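PDB 3KXW: saframycin Mx1 synthetase B from Legionella pneumophila subsp. pneumophila, which belongs to the AMP-binding enzyme family of the ANL clan and holds 5'-O-[(S)-(dodecanoyloxy)(hydroxy)phosphoryl]adenosine in its pocket. Local coordinates for residues A[210-215]-A[236-241]; A[261-266]-A[293-298]; A[266-271]-A[300-305]; A[319-324]-A[342-347]. All coordinates share one frame; numbering follows the deposited sequence.

Interaction 1. Residues A[210-215]-A[236-241]; sequences IIFSWL and QAIMMS
I211 to S213 and A237 to M239 pair as the two parallel strands of a beta-alpha-beta unit, linked in sequence through helix 220-233. The strand axes approach to 4.7 Å, their directions 23° apart. Backbone bonds alternate as parallel pairing requires: I211 N gives to Q236 O at 3.0 Å, I238 N to I211 O, S213 N to I238 O at 2.8 Å, and M240 N to S213 O. Besides accepting from S213 N, I238 O lies over one face of the F212 ring, 3.2 Å from F212 CD1. With F212 CG anti to the backbone N (chi1 -175°), the F212 side chain crosses that of I238 at about a right angle, and I238 CG2 packs 3.7 Å from F212 CD1. The crossover helix of this unit covers the face bearing I211, S213, A237 and M239, whereas the F212 ring meets H255 of helix 250-259. Selenomethionine M240 brings SE to the edge of the F212 ring, 5.4 Å from its centroid, a Met-aromatic contact, and M240 CG touches W214 CB at 3.7 Å. One water donates to both L215 O and M240 O, while S213 OG accepts from L215 N in an ST turn.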
# COMPACT_ATOMS: atom_id res chain seq x y z
N ILE A 210 0.54 7.20 -19.02
CA ILE A 210 1.59 7.68 -18.14
C ILE A 210 1.14 7.46 -16.69
O ILE A 210 0.07 7.87 -16.29
CB ILE A 210 1.91 9.15 -18.39
CG1 ILE A 210 2.49 9.30 -19.81
CG2 ILE A 210 2.89 9.70 -17.34
CD1 ILE A 210 2.88 10.72 -20.16
N ILE A 211 1.96 6.79 -15.90
CA ILE A 211 1.54 6.55 -14.53
C ILE A 211 2.21 7.54 -13.59
O ILE A 211 3.42 7.77 -13.69
CB ILE A 211 1.85 5.11 -14.11
CG1 ILE A 211 1.08 4.12 -15.00
CG2 ILE A 211 1.57 4.91 -12.62
CD1 ILE A 211 1.41 2.64 -14.72
N PHE A 212 1.45 8.13 -12.68
CA PHE A 212 2.08 8.90 -11.61
C PHE A 212 1.86 8.17 -10.28
O PHE A 212 0.78 7.62 -10.05
CB PHE A 212 1.55 10.33 -11.52
CG PHE A 212 2.28 11.13 -10.50
CD1 PHE A 212 3.45 11.81 -10.85
CD2 PHE A 212 1.91 11.08 -9.16
CE1 PHE A 212 4.17 12.49 -9.89
CE2 PHE A 212 2.64 11.76 -8.21
CZ PHE A 212 3.79 12.46 -8.57
N SER A 213 2.86 8.16 -9.42
CA SER A 213 2.67 7.55 -8.12
C SER A 213 3.45 8.23 -7.02
O SER A 213 4.62 8.53 -7.20
CB SER A 213 3.06 6.08 -8.18
OG SER A 213 2.81 5.43 -6.94
N TRP A 214 2.80 8.46 -5.88
CA TRP A 214 3.54 8.80 -4.65
C TRP A 214 3.54 7.62 -3.68
O TRP A 214 4.04 7.75 -2.56
CB TRP A 214 2.94 10.03 -3.94
CG TRP A 214 1.46 9.88 -3.64
CD1 TRP A 214 0.44 10.35 -4.41
CD2 TRP A 214 0.85 9.22 -2.52
NE1 TRP A 214 -0.78 10.01 -3.84
CE2 TRP A 214 -0.55 9.32 -2.69
CE3 TRP A 214 1.35 8.55 -1.40
CZ2 TRP A 214 -1.46 8.77 -1.78
CZ3 TRP A 214 0.44 8.01 -0.49
CH2 TRP A 214 -0.95 8.12 -0.69
N LEU A 215 2.98 6.49 -4.10
CA LEU A 215 2.72 5.36 -3.18
C LEU A 215 3.98 4.70 -2.65
O LEU A 215 4.99 4.62 -3.33
CB LEU A 215 1.83 4.31 -3.84
CG LEU A 215 0.44 4.75 -4.33
CD1 LEU A 215 -0.28 3.57 -5.00
CD2 LEU A 215 -0.42 5.37 -3.19
N GLN A 236 5.88 5.09 -19.10
CA GLN A 236 6.56 5.94 -18.11
C GLN A 236 5.96 5.83 -16.71
O GLN A 236 4.73 5.82 -16.55
CB GLN A 236 6.54 7.40 -18.54
CG GLN A 236 7.52 7.76 -19.65
CD GLN A 236 7.65 9.26 -19.78
OE1 GLN A 236 7.04 9.89 -20.66
NE2 GLN A 236 8.44 9.85 -18.90
N ALA A 237 6.82 5.74 -15.70
CA ALA A 237 6.41 5.83 -14.30
C ALA A 237 6.99 7.14 -13.76
O ALA A 237 8.21 7.35 -13.82
CB ALA A 237 6.94 4.62 -13.50
N ILE A 238 6.13 8.03 -13.27
CA ILE A 238 6.62 9.29 -12.71
C ILE A 238 6.28 9.30 -11.23
O ILE A 238 5.13 9.07 -10.87
CB ILE A 238 5.91 10.53 -13.35
CG1 ILE A 238 5.93 10.43 -14.88
CG2 ILE A 238 6.54 11.85 -12.82
CD1 ILE A 238 7.22 10.61 -15.49
N MSE A 239 7.27 9.54 -10.37
CA MSE A 239 7.08 9.26 -8.95
C MSE A 239 7.61 10.32 -7.99
O MSE A 239 8.51 11.08 -8.30
CB MSE A 239 7.74 7.92 -8.60
CG MSE A 239 7.13 6.72 -9.31
SE MSE A 239 8.44 5.25 -9.29
CE MSE A 239 9.70 5.99 -10.63
N MSE A 240 7.03 10.35 -6.80
CA MSE A 240 7.62 11.05 -5.68
C MSE A 240 7.38 10.22 -4.43
O MSE A 240 6.70 9.18 -4.47
CB MSE A 240 6.98 12.43 -5.52
CG MSE A 240 5.53 12.40 -5.07
SE MSE A 240 4.78 14.21 -4.99
CE MSE A 240 2.96 13.72 -4.47
N SER A 241 7.93 10.66 -3.31
CA SER A 241 7.80 9.91 -2.06
C SER A 241 6.47 10.18 -1.34
O SER A 241 5.86 11.22 -1.51
CB SER A 241 8.95 10.25 -1.12
OG SER A 241 8.82 11.59 -0.66
O HOH W 1 7.15 6.45 -3.89

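Interaction 2. Residues A[261-266]-A[293-298]; sequences ATISGS and TAFNGA. With 1ZZ (5'-O-[(S)-(dodecanoyloxy)(hydroxy)phosphoryl]adenosine), chain B.
F295 lays its ring flat on the backbone of G265, and this is the tight part of the pairing between strands 263-266 and 293-296, parallel neighbours in a beta-alpha-beta unit with helix 269-277. G265 CA lies 3.4 Å from the F295 ring centroid, just 8° off the ring normal, a CH-pi contact. Two features permit it: G265 carries no side chain on that face of the sheet, and F295 CG takes the crowded position between its backbone N and carbonyl carbon (chi1 65°). I263 CG2 closes in at the ring edge, 4.1 Å from F295 CD1. On the opposite ring face lies the aliphatic chain of the ligand, its C2 3.5 Å from F295 CE1. The backbone ladder begins well formed, T293 N giving to T262 O and S264 N to T293 O at 3.1 Å. It slackens toward the C-terminal ends: S266 N stands 39° above the carbonyl plane of F295, and G297 N reaches S266 O in a weak bond of 3.3 Å. F295 O has a second partner in Y271 OH. Here the strands give way to the partly exposed A298, whose CB is 3.2 Å from ligand O1. The chemistry thus changes along the contact. A ring pressed between main chain and hydrocarbon offers the dodecanoyl chain an apolar wall, held by van der Waals contact, whereas toward A298 the protein meets the polar part of the ligand.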
# COMPACT_ATOMS: atom_id res chain seq x y z
N ALA A 261 -0.41 12.76 -16.57
CA ALA A 261 -0.58 11.38 -16.15
C ALA A 261 -1.99 10.92 -16.46
O ALA A 261 -2.96 11.70 -16.36
CB ALA A 261 -0.26 11.22 -14.63
N THR A 262 -2.11 9.66 -16.84
CA THR A 262 -3.40 9.09 -17.21
C THR A 262 -3.91 8.12 -16.14
O THR A 262 -5.13 7.93 -15.96
CB THR A 262 -3.33 8.36 -18.60
OG1 THR A 262 -2.50 7.20 -18.52
CG2 THR A 262 -2.75 9.28 -19.67
N ILE A 263 -2.96 7.50 -15.44
CA ILE A 263 -3.30 6.57 -14.37
C ILE A 263 -2.58 6.96 -13.09
O ILE A 263 -1.38 7.17 -13.11
CB ILE A 263 -2.91 5.14 -14.74
CG1 ILE A 263 -3.59 4.75 -16.06
CG2 ILE A 263 -3.34 4.18 -13.65
CD1 ILE A 263 -3.25 3.30 -16.48
N SER A 264 -3.32 7.11 -12.00
CA SER A 264 -2.71 7.38 -10.70
C SER A 264 -3.75 7.01 -9.69
O SER A 264 -4.95 7.02 -9.99
CB SER A 264 -2.30 8.87 -10.59
OG SER A 264 -1.47 9.14 -9.48
N GLY A 265 -3.33 6.58 -8.50
CA GLY A 265 -4.32 6.24 -7.49
C GLY A 265 -3.70 5.98 -6.13
O GLY A 265 -2.53 6.27 -5.92
N SER A 266 -4.47 5.38 -5.22
CA SER A 266 -4.10 5.34 -3.81
C SER A 266 -5.17 4.60 -3.03
O SER A 266 -6.24 4.30 -3.55
CB SER A 266 -4.04 6.77 -3.26
OG SER A 266 -5.33 7.39 -3.32
N THR A 293 -7.99 7.22 -15.18
CA THR A 293 -8.15 6.13 -14.22
C THR A 293 -7.56 6.54 -12.88
O THR A 293 -6.33 6.60 -12.72
CB THR A 293 -7.45 4.85 -14.69
OG1 THR A 293 -7.97 4.48 -15.96
CG2 THR A 293 -7.70 3.71 -13.68
N ALA A 294 -8.44 6.84 -11.94
CA ALA A 294 -8.03 7.23 -10.59
C ALA A 294 -8.36 6.04 -9.71
O ALA A 294 -9.51 5.92 -9.23
CB ALA A 294 -8.80 8.46 -10.14
N PHE A 295 -7.40 5.13 -9.53
CA PHE A 295 -7.76 3.88 -8.86
C PHE A 295 -7.84 4.06 -7.35
O PHE A 295 -7.19 4.95 -6.78
CB PHE A 295 -6.87 2.71 -9.28
CG PHE A 295 -5.42 2.88 -8.88
CD1 PHE A 295 -4.50 3.40 -9.77
CD2 PHE A 295 -5.00 2.48 -7.61
CE1 PHE A 295 -3.16 3.56 -9.39
CE2 PHE A 295 -3.68 2.64 -7.23
CZ PHE A 295 -2.76 3.17 -8.11
N ASN A 296 -8.69 3.26 -6.73
CA ASN A 296 -8.96 3.36 -5.32
C ASN A 296 -9.02 1.95 -4.77
O ASN A 296 -10.01 1.24 -4.99
CB ASN A 296 -10.30 4.08 -5.11
CG ASN A 296 -10.60 4.37 -3.66
OD1 ASN A 296 -9.93 3.87 -2.76
ND2 ASN A 296 -11.64 5.17 -3.43
N GLY A 297 -7.96 1.54 -4.08
CA GLY A 297 -7.87 0.20 -3.53
C GLY A 297 -6.92 0.14 -2.34
O GLY A 297 -6.13 1.07 -2.14
N ALA A 298 -6.97 -0.97 -1.61
CA ALA A 298 -6.09 -1.33 -0.49
C ALA A 298 -6.80 -1.21 0.86
O ALA A 298 -6.30 -1.68 1.89
CB ALA A 298 -4.78 -0.55 -0.49
P 1ZZ B . -2.12 -5.82 1.13
C1 1ZZ B . -1.35 0.61 -11.99
N1 1ZZ B . -8.37 -4.34 0.79
O1 1ZZ B . -3.87 -3.61 -0.50
C2 1ZZ B . -2.00 0.47 -10.61
N2 1ZZ B . -8.56 -3.71 -1.34
O2 1ZZ B . -2.19 -5.25 -0.43
C3 1ZZ B . -2.74 -0.86 -10.46
N3 1ZZ B . -10.82 -3.82 1.54
O3 1ZZ B . -1.64 -7.19 1.10
C4 1ZZ B . -3.01 -1.18 -8.98
N4 1ZZ B . -12.12 -2.90 -0.27
O4 1ZZ B . -1.11 -4.88 1.96
C5 1ZZ B . -4.11 -2.23 -8.77
N5 1ZZ B . -11.35 -2.62 -2.46
O5 1ZZ B . -3.61 -5.73 1.87
C6 1ZZ B . -4.37 -2.37 -7.27
O6 1ZZ B . -6.30 -4.83 2.07
C7 1ZZ B . -5.52 -3.23 -6.70
O7 1ZZ B . -8.33 -6.50 3.31
C8 1ZZ B . -5.81 -3.21 -5.19
O8 1ZZ B . -6.93 -8.20 2.18
C9 1ZZ B . -4.86 -4.18 -4.47
C10 1ZZ B . -4.51 -3.78 -3.02
C11 1ZZ B . -3.34 -4.68 -2.54
C12 1ZZ B . -3.43 -4.83 -1.00
C13 1ZZ B . -4.76 -6.31 1.29
C14 1ZZ B . -5.87 -6.06 2.09
C15 1ZZ B . -7.11 -6.96 1.72
C16 1ZZ B . -8.15 -6.32 2.22
C17 1ZZ B . -7.80 -4.95 1.91
C18 1ZZ B . -7.72 -4.18 -0.50
C19 1ZZ B . -9.84 -3.48 -0.60
C20 1ZZ B . -9.72 -3.90 0.63
C21 1ZZ B . -11.96 -3.31 1.14
C22 1ZZ B . -11.19 -2.97 -1.07

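Interaction 3. Residues A[266-271]-A[300-305]. With 1ZZ (5'-O-[(S)-(dodecanoyloxy)(hydroxy)phosphoryl]adenosine), chain B.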
# COMPACT_ATOMS: atom_id res chain seq x y z
N SER A 266 -4.47 5.38 -5.22
CA SER A 266 -4.10 5.34 -3.81
C SER A 266 -5.17 4.60 -3.03
O SER A 266 -6.24 4.30 -3.55
CB SER A 266 -4.04 6.77 -3.26
OG SER A 266 -5.33 7.39 -3.32
N PRO A 267 -4.90 4.33 -1.74
CA PRO A 267 -6.00 3.92 -0.86
C PRO A 267 -7.01 5.05 -0.74
O PRO A 267 -6.69 6.22 -0.99
CB PRO A 267 -5.30 3.71 0.51
CG PRO A 267 -3.85 3.55 0.19
CD PRO A 267 -3.63 4.45 -1.01
N ASN A 268 -8.22 4.69 -0.36
CA ASN A 268 -9.32 5.64 -0.28
C ASN A 268 -8.98 6.92 0.51
O ASN A 268 -9.34 8.02 0.11
CB ASN A 268 -10.49 4.92 0.39
CG ASN A 268 -11.75 5.73 0.38
OD1 ASN A 268 -12.48 5.74 -0.60
ND2 ASN A 268 -12.04 6.38 1.50
N PHE A 269 -8.29 6.78 1.65
CA PHE A 269 -8.04 7.95 2.51
C PHE A 269 -7.40 9.15 1.77
O PHE A 269 -7.62 10.32 2.15
CB PHE A 269 -7.15 7.57 3.70
CG PHE A 269 -5.68 7.68 3.40
CD1 PHE A 269 -5.02 8.88 3.57
CD2 PHE A 269 -4.98 6.58 2.90
CE1 PHE A 269 -3.68 9.01 3.26
CE2 PHE A 269 -3.63 6.71 2.60
CZ PHE A 269 -2.99 7.92 2.78
N ALA A 270 -6.59 8.88 0.75
CA ALA A 270 -5.79 9.96 0.17
C ALA A 270 -6.66 10.97 -0.61
O ALA A 270 -6.30 12.15 -0.73
CB ALA A 270 -4.66 9.40 -0.71
N TYR A 271 -7.80 10.50 -1.11
CA TYR A 271 -8.73 11.40 -1.77
C TYR A 271 -9.36 12.37 -0.74
O TYR A 271 -9.47 13.57 -0.98
CB TYR A 271 -9.77 10.61 -2.61
CG TYR A 271 -9.13 9.81 -3.75
CD1 TYR A 271 -8.66 10.45 -4.89
CD2 TYR A 271 -8.99 8.43 -3.66
CE1 TYR A 271 -8.06 9.74 -5.93
CE2 TYR A 271 -8.38 7.71 -4.68
CZ TYR A 271 -7.92 8.36 -5.81
OH TYR A 271 -7.33 7.66 -6.82
N PRO A 300 -11.12 -0.11 2.60
CA PRO A 300 -12.51 0.06 2.15
C PRO A 300 -12.73 1.32 1.31
O PRO A 300 -12.26 2.39 1.62
CB PRO A 300 -13.29 0.10 3.46
CG PRO A 300 -12.49 -0.75 4.36
CD PRO A 300 -11.05 -0.42 4.03
N VAL A 301 -13.45 1.13 0.22
CA VAL A 301 -13.67 2.19 -0.75
C VAL A 301 -15.01 2.90 -0.44
O VAL A 301 -16.06 2.24 -0.31
CB VAL A 301 -13.67 1.55 -2.16
CG1 VAL A 301 -14.10 2.57 -3.23
CG2 VAL A 301 -12.29 0.92 -2.46
N ARG A 302 -14.98 4.21 -0.27
CA ARG A 302 -16.17 4.95 0.18
C ARG A 302 -16.79 5.86 -0.89
O ARG A 302 -16.10 6.67 -1.48
CB ARG A 302 -15.86 5.80 1.42
CG ARG A 302 -15.26 5.01 2.58
CD ARG A 302 -14.84 5.92 3.72
NE ARG A 302 -15.96 6.52 4.44
CZ ARG A 302 -16.41 7.77 4.28
NH1 ARG A 302 -15.88 8.57 3.36
NH2 ARG A 302 -17.42 8.22 5.02
N GLU A 303 -18.09 5.71 -1.13
CA GLU A 303 -18.81 6.62 -2.01
C GLU A 303 -18.67 8.08 -1.58
O GLU A 303 -18.40 8.94 -2.40
CB GLU A 303 -20.30 6.26 -2.08
CG GLU A 303 -21.15 7.38 -2.69
CD GLU A 303 -20.89 7.57 -4.18
OE1 GLU A 303 -20.41 6.62 -4.82
OE2 GLU A 303 -21.16 8.68 -4.70
N GLU A 304 -18.83 8.34 -0.29
CA GLU A 304 -18.76 9.73 0.18
C GLU A 304 -17.39 10.37 -0.14
O GLU A 304 -17.33 11.52 -0.57
CB GLU A 304 -19.09 9.83 1.68
CG GLU A 304 -19.04 11.26 2.23
CD GLU A 304 -19.44 11.36 3.71
OE1 GLU A 304 -18.86 10.63 4.55
OE2 GLU A 304 -20.33 12.17 4.04
N THR A 305 -16.31 9.63 0.08
CA THR A 305 -14.97 10.07 -0.30
C THR A 305 -14.88 10.47 -1.75
O THR A 305 -14.35 11.52 -2.07
CB THR A 305 -13.93 8.97 -0.04
OG1 THR A 305 -13.90 8.67 1.35
CG2 THR A 305 -12.54 9.43 -0.50
P 1ZZ B . -2.12 -5.82 1.13
C1 1ZZ B . -1.35 0.61 -11.99
N1 1ZZ B . -8.37 -4.34 0.79
O1 1ZZ B . -3.87 -3.61 -0.50
C2 1ZZ B . -2.00 0.47 -10.61
N2 1ZZ B . -8.56 -3.71 -1.34
O2 1ZZ B . -2.19 -5.25 -0.43
C3 1ZZ B . -2.74 -0.86 -10.46
N3 1ZZ B . -10.82 -3.82 1.54
O3 1ZZ B . -1.64 -7.19 1.10
C4 1ZZ B . -3.01 -1.18 -8.98
N4 1ZZ B . -12.12 -2.90 -0.27
O4 1ZZ B . -1.11 -4.88 1.96
C5 1ZZ B . -4.11 -2.23 -8.77
N5 1ZZ B . -11.35 -2.62 -2.46
O5 1ZZ B . -3.61 -5.73 1.87
C6 1ZZ B . -4.37 -2.37 -7.27
O6 1ZZ B . -6.30 -4.83 2.07
C7 1ZZ B . -5.52 -3.23 -6.70
O7 1ZZ B . -8.33 -6.50 3.31
C8 1ZZ B . -5.81 -3.21 -5.19
O8 1ZZ B . -6.93 -8.20 2.18
C9 1ZZ B . -4.86 -4.18 -4.47
C10 1ZZ B . -4.51 -3.78 -3.02
C11 1ZZ B . -3.34 -4.68 -2.54
C12 1ZZ B . -3.43 -4.83 -1.00
C13 1ZZ B . -4.76 -6.31 1.29
C14 1ZZ B . -5.87 -6.06 2.09
C15 1ZZ B . -7.11 -6.96 1.72
C16 1ZZ B . -8.15 -6.32 2.22
C17 1ZZ B . -7.80 -4.95 1.91
C18 1ZZ B . -7.72 -4.18 -0.50
C19 1ZZ B . -9.84 -3.48 -0.60
C20 1ZZ B . -9.72 -3.90 0.63
C21 1ZZ B . -11.96 -3.31 1.14
C22 1ZZ B . -11.19 -2.97 -1.07
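N268 reaches across to the 300-305 segment, and each atom of its side chain finds a neighbour there. CB lies 3.3 Å from P300 O. From CB the chain continues with N268 CG anti to the backbone N (chi1 -173°), which carries CG to 3.6 Å from R302 N; chi2 of 83° then turns OD1 to R302 and ND2 to T305. N268 OD1 accepts from R302 N in a nearly straight bond of 2.9 Å, although the donor stands 61° above the carbonyl plane; N296 ND2 is a second donor to the same oxygen. N268 ND2 gives to T305 OG1 at 3.0 Å, the two side chains meeting tip to tip, while R302 CD packs against N268 ND2. T305 OG1 also takes R302 NH1 at 2.8 Å, in the guanidinium plane, and is further bonded to D272. R302 NH2 makes a salt bridge with E304 OE1, which uses its anti lone pair. Beside this polar cluster T305 CG2 touches Y271 CB at 3.7 Å. R302 occupies the N-cap position of helix 303-313, so the amide of N268 grips the backbone where that helix begins. Just ahead, P300 CA lies 3.6 Å from ligand C21 and V301 CG2 3.7 Å from N5, which makes this loop part of the adenine pocket of an AMP-binding fold.

Interaction 4. Residues A[319-324]-A[342-347]; sequences RKEAFY and GSSYKT
A surface contact, largely bridged by water, sets E321 and F323 against G342, S343 and Y345, where the loop between strands 335-338 and 347-350 passes the start of strand 323-328. Direct packing is confined to a few places. K320, extended beyond CG, crosses the Y345 side chain at about a right angle and brings its CE 3.2 Å from Y345 OH. Their polar ends both turn to E303: K320 NZ in a salt bridge with it and with E307, Y345 OH in a hydrogen bond. Y345 CG sits between the backbone N and the carbonyl carbon (chi1 63°), and chi2 of 82° then turns the ring, with CE2 reaching F323 CB at 3.8 Å. Farther along, E321 CB rests 3.5 Å from G342 O. The backbones themselves present acceptor to acceptor, E321 O and S343 O being 3.5 Å apart, and water fills the role of donor. One water accepts from Y345 N at 2.9 Å and lies within hydrogen-bonding distance of both F323 O and S343 O; a second water also sits between those two carbonyls. Another accepts from G342 N at 3.1 Å near A322 O, and a fourth lies 2.7 Å from S344 OG with a weak bond to E321 OE2. The contact thus lays an irregular connecting loop against the 3-10 turn 320-322 that leads into strand 323-328 of the mixed sheet.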
# COMPACT_ATOMS: atom_id res chain seq x y z
N ARG A 319 -13.07 14.00 -13.75
CA ARG A 319 -14.38 13.40 -14.01
C ARG A 319 -14.61 12.21 -13.09
O ARG A 319 -13.71 11.40 -12.87
CB ARG A 319 -14.50 12.95 -15.48
CG ARG A 319 -14.73 14.11 -16.45
CD ARG A 319 -14.91 13.64 -17.91
NE ARG A 319 -16.07 12.77 -18.05
CZ ARG A 319 -16.00 11.44 -18.11
NH1 ARG A 319 -14.83 10.82 -18.10
NH2 ARG A 319 -17.12 10.74 -18.21
N LYS A 320 -15.81 12.07 -12.56
CA LYS A 320 -16.05 11.02 -11.57
C LYS A 320 -15.91 9.63 -12.17
O LYS A 320 -15.61 8.67 -11.45
CB LYS A 320 -17.43 11.18 -10.91
CG LYS A 320 -17.64 10.30 -9.66
CD LYS A 320 -18.97 10.59 -8.95
CE LYS A 320 -19.13 9.75 -7.66
NZ LYS A 320 -20.48 9.94 -7.00
N GLU A 321 -16.13 9.53 -13.49
CA GLU A 321 -16.03 8.27 -14.21
C GLU A 321 -14.59 7.74 -14.19
O GLU A 321 -14.35 6.58 -14.49
CB GLU A 321 -16.45 8.46 -15.69
CG GLU A 321 -17.93 8.76 -15.90
CD GLU A 321 -18.33 10.18 -15.50
OE1 GLU A 321 -17.44 11.04 -15.41
OE2 GLU A 321 -19.54 10.42 -15.28
N ALA A 322 -13.63 8.60 -13.87
CA ALA A 322 -12.24 8.17 -13.79
C ALA A 322 -12.03 7.20 -12.61
O ALA A 322 -11.13 6.34 -12.63
CB ALA A 322 -11.32 9.37 -13.65
N PHE A 323 -12.85 7.34 -11.57
CA PHE A 323 -12.62 6.57 -10.34
C PHE A 323 -12.74 5.10 -10.62
O PHE A 323 -13.71 4.68 -11.27
CB PHE A 323 -13.61 6.95 -9.24
CG PHE A 323 -13.12 8.05 -8.35
CD1 PHE A 323 -11.94 7.91 -7.63
CD2 PHE A 323 -13.86 9.21 -8.18
CE1 PHE A 323 -11.52 8.91 -6.77
CE2 PHE A 323 -13.43 10.21 -7.35
CZ PHE A 323 -12.25 10.05 -6.63
N TYR A 324 -11.78 4.32 -10.12
CA TYR A 324 -11.68 2.91 -10.45
C TYR A 324 -11.40 2.12 -9.18
O TYR A 324 -10.24 1.87 -8.86
CB TYR A 324 -10.54 2.67 -11.45
CG TYR A 324 -10.48 1.27 -12.01
CD1 TYR A 324 -11.20 0.92 -13.14
CD2 TYR A 324 -9.68 0.30 -11.42
CE1 TYR A 324 -11.14 -0.37 -13.67
CE2 TYR A 324 -9.60 -1.00 -11.95
CZ TYR A 324 -10.35 -1.32 -13.07
OH TYR A 324 -10.29 -2.60 -13.57
N GLY A 342 -13.13 4.05 -17.22
CA GLY A 342 -14.02 5.01 -17.85
C GLY A 342 -15.52 4.80 -17.60
O GLY A 342 -16.34 5.71 -17.81
N SER A 343 -15.89 3.61 -17.16
CA SER A 343 -17.28 3.36 -16.79
C SER A 343 -17.57 3.85 -15.36
O SER A 343 -16.65 3.95 -14.55
CB SER A 343 -17.58 1.87 -16.93
OG SER A 343 -18.80 1.53 -16.30
N SER A 344 -18.82 4.16 -15.05
CA SER A 344 -19.19 4.56 -13.69
C SER A 344 -19.20 3.34 -12.79
O SER A 344 -19.89 2.38 -13.09
CB SER A 344 -20.60 5.16 -13.65
OG SER A 344 -20.68 6.37 -14.38
N TYR A 345 -18.48 3.39 -11.67
CA TYR A 345 -18.52 2.26 -10.75
C TYR A 345 -19.92 2.09 -10.14
O TYR A 345 -20.67 3.05 -9.99
CB TYR A 345 -17.46 2.41 -9.65
CG TYR A 345 -17.66 3.61 -8.75
CD1 TYR A 345 -18.56 3.57 -7.70
CD2 TYR A 345 -16.95 4.79 -8.96
CE1 TYR A 345 -18.75 4.69 -6.88
CE2 TYR A 345 -17.12 5.89 -8.15
CZ TYR A 345 -18.03 5.84 -7.12
OH TYR A 345 -18.22 6.95 -6.32
N LYS A 346 -20.25 0.85 -9.78
CA LYS A 346 -21.56 0.56 -9.21
C LYS A 346 -21.58 0.64 -7.69
O LYS A 346 -20.56 0.45 -7.03
CB LYS A 346 -22.04 -0.81 -9.68
CG LYS A 346 -22.12 -0.92 -11.22
CD LYS A 346 -22.64 -2.29 -11.63
CE LYS A 346 -22.73 -2.43 -13.14
NZ LYS A 346 -21.36 -2.46 -13.77
N THR A 347 -22.76 0.93 -7.14
CA THR A 347 -22.96 0.90 -5.70
C THR A 347 -24.22 0.10 -5.37
O THR A 347 -25.09 -0.10 -6.23
CB THR A 347 -23.03 2.32 -5.05
OG1 THR A 347 -24.23 2.99 -5.45
CG2 THR A 347 -21.81 3.16 -5.43
O HOH W 2 -15.78 7.83 -19.64
O HOH W 3 -11.73 4.50 -14.51
O HOH W 4 -19.72 8.48 -12.95
O HOH W 5 -16.36 5.38 -12.06
O HOH W 6 -13.88 3.43 -13.96

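Interactions 1 and 2 are buried, each pairing parallel strands of a beta-alpha-beta unit through backbone bonds and apolar side chains; F212 O with S264 OG and I210 O with T262 N tie one pair to the other. Interaction 3 is partly buried and depends on side-chain amide, hydroxyl and guanidinium groups at the start of helix 303-313. It shares S266 with interaction 2, and both touch the ligand. Interaction 4, at the surface, relies on water; it joins the sheet of interaction 2 through A294, bonded to A322 and Y324. E303 connects interactions 3 and 4 by reaching K320 and Y345. Interactions 1 and 4 do not touch, their nearest atoms being about 11 Å apart.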